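Local coordinates for protein hemoglobin component VII (Tokunagayusurika akamusi, PDB 1X46) that is a globin that binds heme and probably carries or stores oxygen in the midge larva, at residues A39-F44 against K50-L55. Sequence-based numbering, arbitrary orientation.
Sequences ASQAKF and KDLESL. With HEM (protoporphyrin IX containing Fe), chain B.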
loop_
_atom_site.group_PDB
_atom_site.type_symbol
_atom_site.label_atom_id
_atom_site.label_comp_id
_atom_site.label_asym_id
_atom_site.label_seq_id
_atom_site.Cartn_x
_atom_site.Cartn_y
_atom_site.Cartn_z
ATOM N N ALA A 39 -7.147 -11.659 9.694
ATOM C CA ALA A 39 -5.961 -12.493 9.912
ATOM C C ALA A 39 -4.657 -11.698 9.795
ATOM O O ALA A 39 -3.637 -12.075 10.403
ATOM C CB ALA A 39 -5.958 -13.663 8.948
ATOM N N SER A 40 -4.678 -10.600 9.044
ATOM C CA SER A 40 -3.494 -9.733 8.999
ATOM C C SER A 40 -3.301 -8.964 10.303
ATOM O O SER A 40 -2.176 -8.805 10.771
ATOM C CB SER A 40 -3.636 -8.783 7.840
ATOM O OG SER A 40 -3.678 -9.568 6.676
ATOM N N GLN A 41 -4.388 -8.480 10.889
ATOM C CA GLN A 41 -4.311 -7.793 12.190
ATOM C C GLN A 41 -3.684 -8.671 13.276
ATOM O O GLN A 41 -3.008 -8.161 14.187
ATOM C CB GLN A 41 -5.707 -7.351 12.602
ATOM C CG GLN A 41 -5.718 -6.556 13.924
ATOM C CD GLN A 41 -7.120 -6.260 14.405
ATOM O OE1 GLN A 41 -8.026 -6.020 13.594
ATOM N NE2 GLN A 41 -7.314 -6.285 15.718
ATOM N N ALA A 42 -3.908 -9.992 13.199
ATOM C CA ALA A 42 -3.360 -10.922 14.163
ATOM C C ALA A 42 -1.825 -10.994 14.154
ATOM O O ALA A 42 -1.230 -11.568 15.063
ATOM C CB ALA A 42 -3.935 -12.337 13.916
ATOM N N LYS A 43 -1.191 -10.419 13.137
ATOM C CA LYS A 43 0.281 -10.403 13.076
ATOM C C LYS A 43 0.910 -9.246 13.850
ATOM O O LYS A 43 2.130 -9.244 14.117
ATOM C CB LYS A 43 0.735 -10.352 11.622
ATOM C CG LYS A 43 0.179 -11.482 10.783
ATOM C CD LYS A 43 0.930 -11.617 9.476
ATOM C CE LYS A 43 0.351 -12.733 8.639
ATOM N NZ LYS A 43 0.956 -14.023 9.052
ATOM N N PHE A 44 0.100 -8.247 14.187
ATOM C CA PHE A 44 0.635 -7.010 14.780
ATOM C C PHE A 44 0.719 -7.045 16.290
ATOM O O PHE A 44 -0.266 -7.320 16.949
ATOM C CB PHE A 44 -0.195 -5.801 14.362
ATOM C CG PHE A 44 -0.058 -5.445 12.913
ATOM C CD1 PHE A 44 0.697 -4.335 12.509
ATOM C CD2 PHE A 44 -0.642 -6.248 11.937
ATOM C CE1 PHE A 44 0.823 -4.014 11.173
ATOM C CE2 PHE A 44 -0.502 -5.927 10.604
ATOM C CZ PHE A 44 0.231 -4.819 10.222
ATOM N N LYS A 50 -7.067 -7.570 19.692
ATOM C CA LYS A 50 -7.827 -6.424 20.136
ATOM C C LYS A 50 -9.033 -6.244 19.221
ATOM O O LYS A 50 -9.011 -6.638 18.057
ATOM C CB LYS A 50 -6.957 -5.159 20.133
ATOM C CG LYS A 50 -5.664 -5.304 20.960
ATOM C CD LYS A 50 -5.174 -3.973 21.536
ATOM C CE LYS A 50 -3.839 -4.136 22.296
ATOM N NZ LYS A 50 -3.970 -4.829 23.601
ATOM N N ASP A 51 -10.100 -5.673 19.747
ATOM C CA ASP A 51 -11.270 -5.435 18.925
ATOM C C ASP A 51 -11.052 -4.256 17.971
ATOM O O ASP A 51 -10.640 -3.176 18.394
ATOM C CB ASP A 51 -12.460 -5.172 19.837
ATOM C CG ASP A 51 -13.759 -5.291 19.130
ATOM O OD1 ASP A 51 -14.167 -4.300 18.493
ATOM O OD2 ASP A 51 -14.458 -6.316 19.187
ATOM N N LEU A 52 -11.312 -4.473 16.679
ATOM C CA LEU A 52 -11.013 -3.428 15.717
ATOM C C LEU A 52 -11.807 -2.170 15.974
ATOM O O LEU A 52 -11.305 -1.085 15.740
ATOM C CB LEU A 52 -11.229 -3.919 14.295
ATOM C CG LEU A 52 -10.851 -2.960 13.180
ATOM C CD1 LEU A 52 -9.356 -2.540 13.221
ATOM C CD2 LEU A 52 -11.245 -3.628 11.872
ATOM N N GLU A 53 -13.045 -2.315 16.469
ATOM C CA GLU A 53 -13.880 -1.155 16.733
ATOM C C GLU A 53 -13.332 -0.304 17.875
ATOM O O GLU A 53 -13.563 0.911 17.909
ATOM C CB GLU A 53 -15.327 -1.571 17.006
ATOM C CG GLU A 53 -16.044 -2.248 15.825
ATOM C CD GLU A 53 -15.996 -1.433 14.535
ATOM O OE1 GLU A 53 -16.390 -0.250 14.529
ATOM O OE2 GLU A 53 -15.517 -1.994 13.540
ATOM N N SER A 54 -12.601 -0.942 18.803
ATOM C CA SER A 54 -11.946 -0.274 19.933
ATOM C C SER A 54 -10.668 0.417 19.501
ATOM O O SER A 54 -10.304 1.454 20.037
ATOM C CB SER A 54 -11.572 -1.306 21.010
ATOM O OG SER A 54 -12.725 -1.965 21.495
ATOM N N LEU A 55 -9.966 -0.186 18.555
ATOM C CA LEU A 55 -8.677 0.365 18.108
ATOM C C LEU A 55 -8.774 1.689 17.340
ATOM O O LEU A 55 -7.885 2.556 17.451
ATOM C CB LEU A 55 -7.943 -0.668 17.252
ATOM C CG LEU A 55 -7.318 -1.847 17.982
ATOM C CD1 LEU A 55 -6.935 -2.932 16.968
ATOM C CD2 LEU A 55 -6.071 -1.424 18.775
HETATM C CHA HEM B . 5.343 -2.892 10.216
HETATM C CHB HEM B . 4.905 -0.512 6.015
HETATM C CHC HEM B . 2.105 -4.078 4.313
HETATM C CHD HEM B . 2.510 -6.462 8.495
HETATM C C1A HEM B . 5.406 -1.925 9.254
HETATM C C2A HEM B . 6.072 -0.649 9.410
HETATM C C3A HEM B . 5.937 -0.012 8.251
HETATM C C4A HEM B . 5.249 -0.849 7.308
HETATM C CMA HEM B . 6.486 1.396 7.928
HETATM C CAA HEM B . 6.702 -0.110 10.733
HETATM C CBA HEM B . 8.088 -0.674 11.107
HETATM C CGA HEM B . 9.123 -0.238 10.098
HETATM O O1A HEM B . 9.770 -1.108 9.482
HETATM O O2A HEM B . 9.309 0.996 9.899
HETATM C C1B HEM B . 4.073 -1.231 5.200
HETATM C C2B HEM B . 3.623 -0.871 3.876
HETATM C C3B HEM B . 2.841 -1.868 3.404
HETATM C C4B HEM B . 2.808 -2.891 4.432
HETATM C CMB HEM B . 3.994 0.467 3.179
HETATM C CAB HEM B . 2.079 -2.038 2.070
HETATM C CBB HEM B . 2.180 -1.212 1.028
HETATM C C1C HEM B . 1.954 -5.034 5.277
HETATM C C2C HEM B . 1.185 -6.272 5.180
HETATM C C3C HEM B . 1.271 -6.911 6.346
HETATM C C4C HEM B . 2.133 -6.135 7.214
HETATM C CMC HEM B . 0.412 -6.734 3.920
HETATM C CAC HEM B . 0.626 -8.269 6.726
HETATM C C1D HEM B . 3.346 -5.741 9.300
HETATM C C2D HEM B . 3.721 -6.143 10.631
HETATM C C3D HEM B . 4.599 -5.048 11.155
HETATM C C4D HEM B . 4.635 -4.064 10.099
HETATM C CMD HEM B . 3.297 -7.440 11.350
HETATM C CAD HEM B . 5.264 -5.001 12.554
HETATM C CBD HEM B . 4.282 -4.488 13.602
HETATM C CGD HEM B . 4.900 -4.566 14.984
HETATM O O1D HEM B . 6.146 -4.610 15.101
HETATM O O2D HEM B . 4.133 -4.612 15.975
HETATM N NA HEM B . 4.930 -2.019 7.966
HETATM N NB HEM B . 3.529 -2.477 5.524
HETATM N NC HEM B . 2.536 -4.985 6.530
HETATM N ND HEM B . 3.924 -4.504 8.988
HETATM FE FE HEM B . 3.736 -3.498 7.249
HETATM O O HOH W 1 1.979 -2.637 7.957
#
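Gln41 carries the whole contact from the 39-44 side: its carboxamide reaches across to three residues of 50-55. NE2 gives a weak hydrogen bond to the backbone O of Lys50, 2.9 Å away but bent to 128° at the hydrogen. The stronger partner of NE2 is the carbonyl O of Phe47, in the loop joining the two segments, so one amide nitrogen ties helix 38-41 to two carbonyls of the chain that follows it. Leu55 comes from the opposite direction and sets CD1 3.6 Å from NE2, while on the oxygen side Leu52 brings CD1 to 3.7 Å from OE1. A fully drawn-out chain, with CG anti to the backbone N (chi1 -177°) and chi2 -173°, carries the amide this far from its helix.

In globin terms, the short helix 38-41 probably corresponds to the C helix, and the contact would then join it to the CD region beyond. A type I turn from Gln41 to Phe44, with Phe44 N bonded to Gln41 O, leads to the heme: the face of the Phe44 ring covers the rim of pyrrole D, offset from C2D, with CZ 3.3 Å from heme CHD. Phe34 and His64 meet that ring edge-to-face. Leu52 and Leu55 both also touch Phe61 of helix 59-78. Asp51 N-caps helix 52-55, its OD1 accepting weakly from Glu53 N at 3.0 Å.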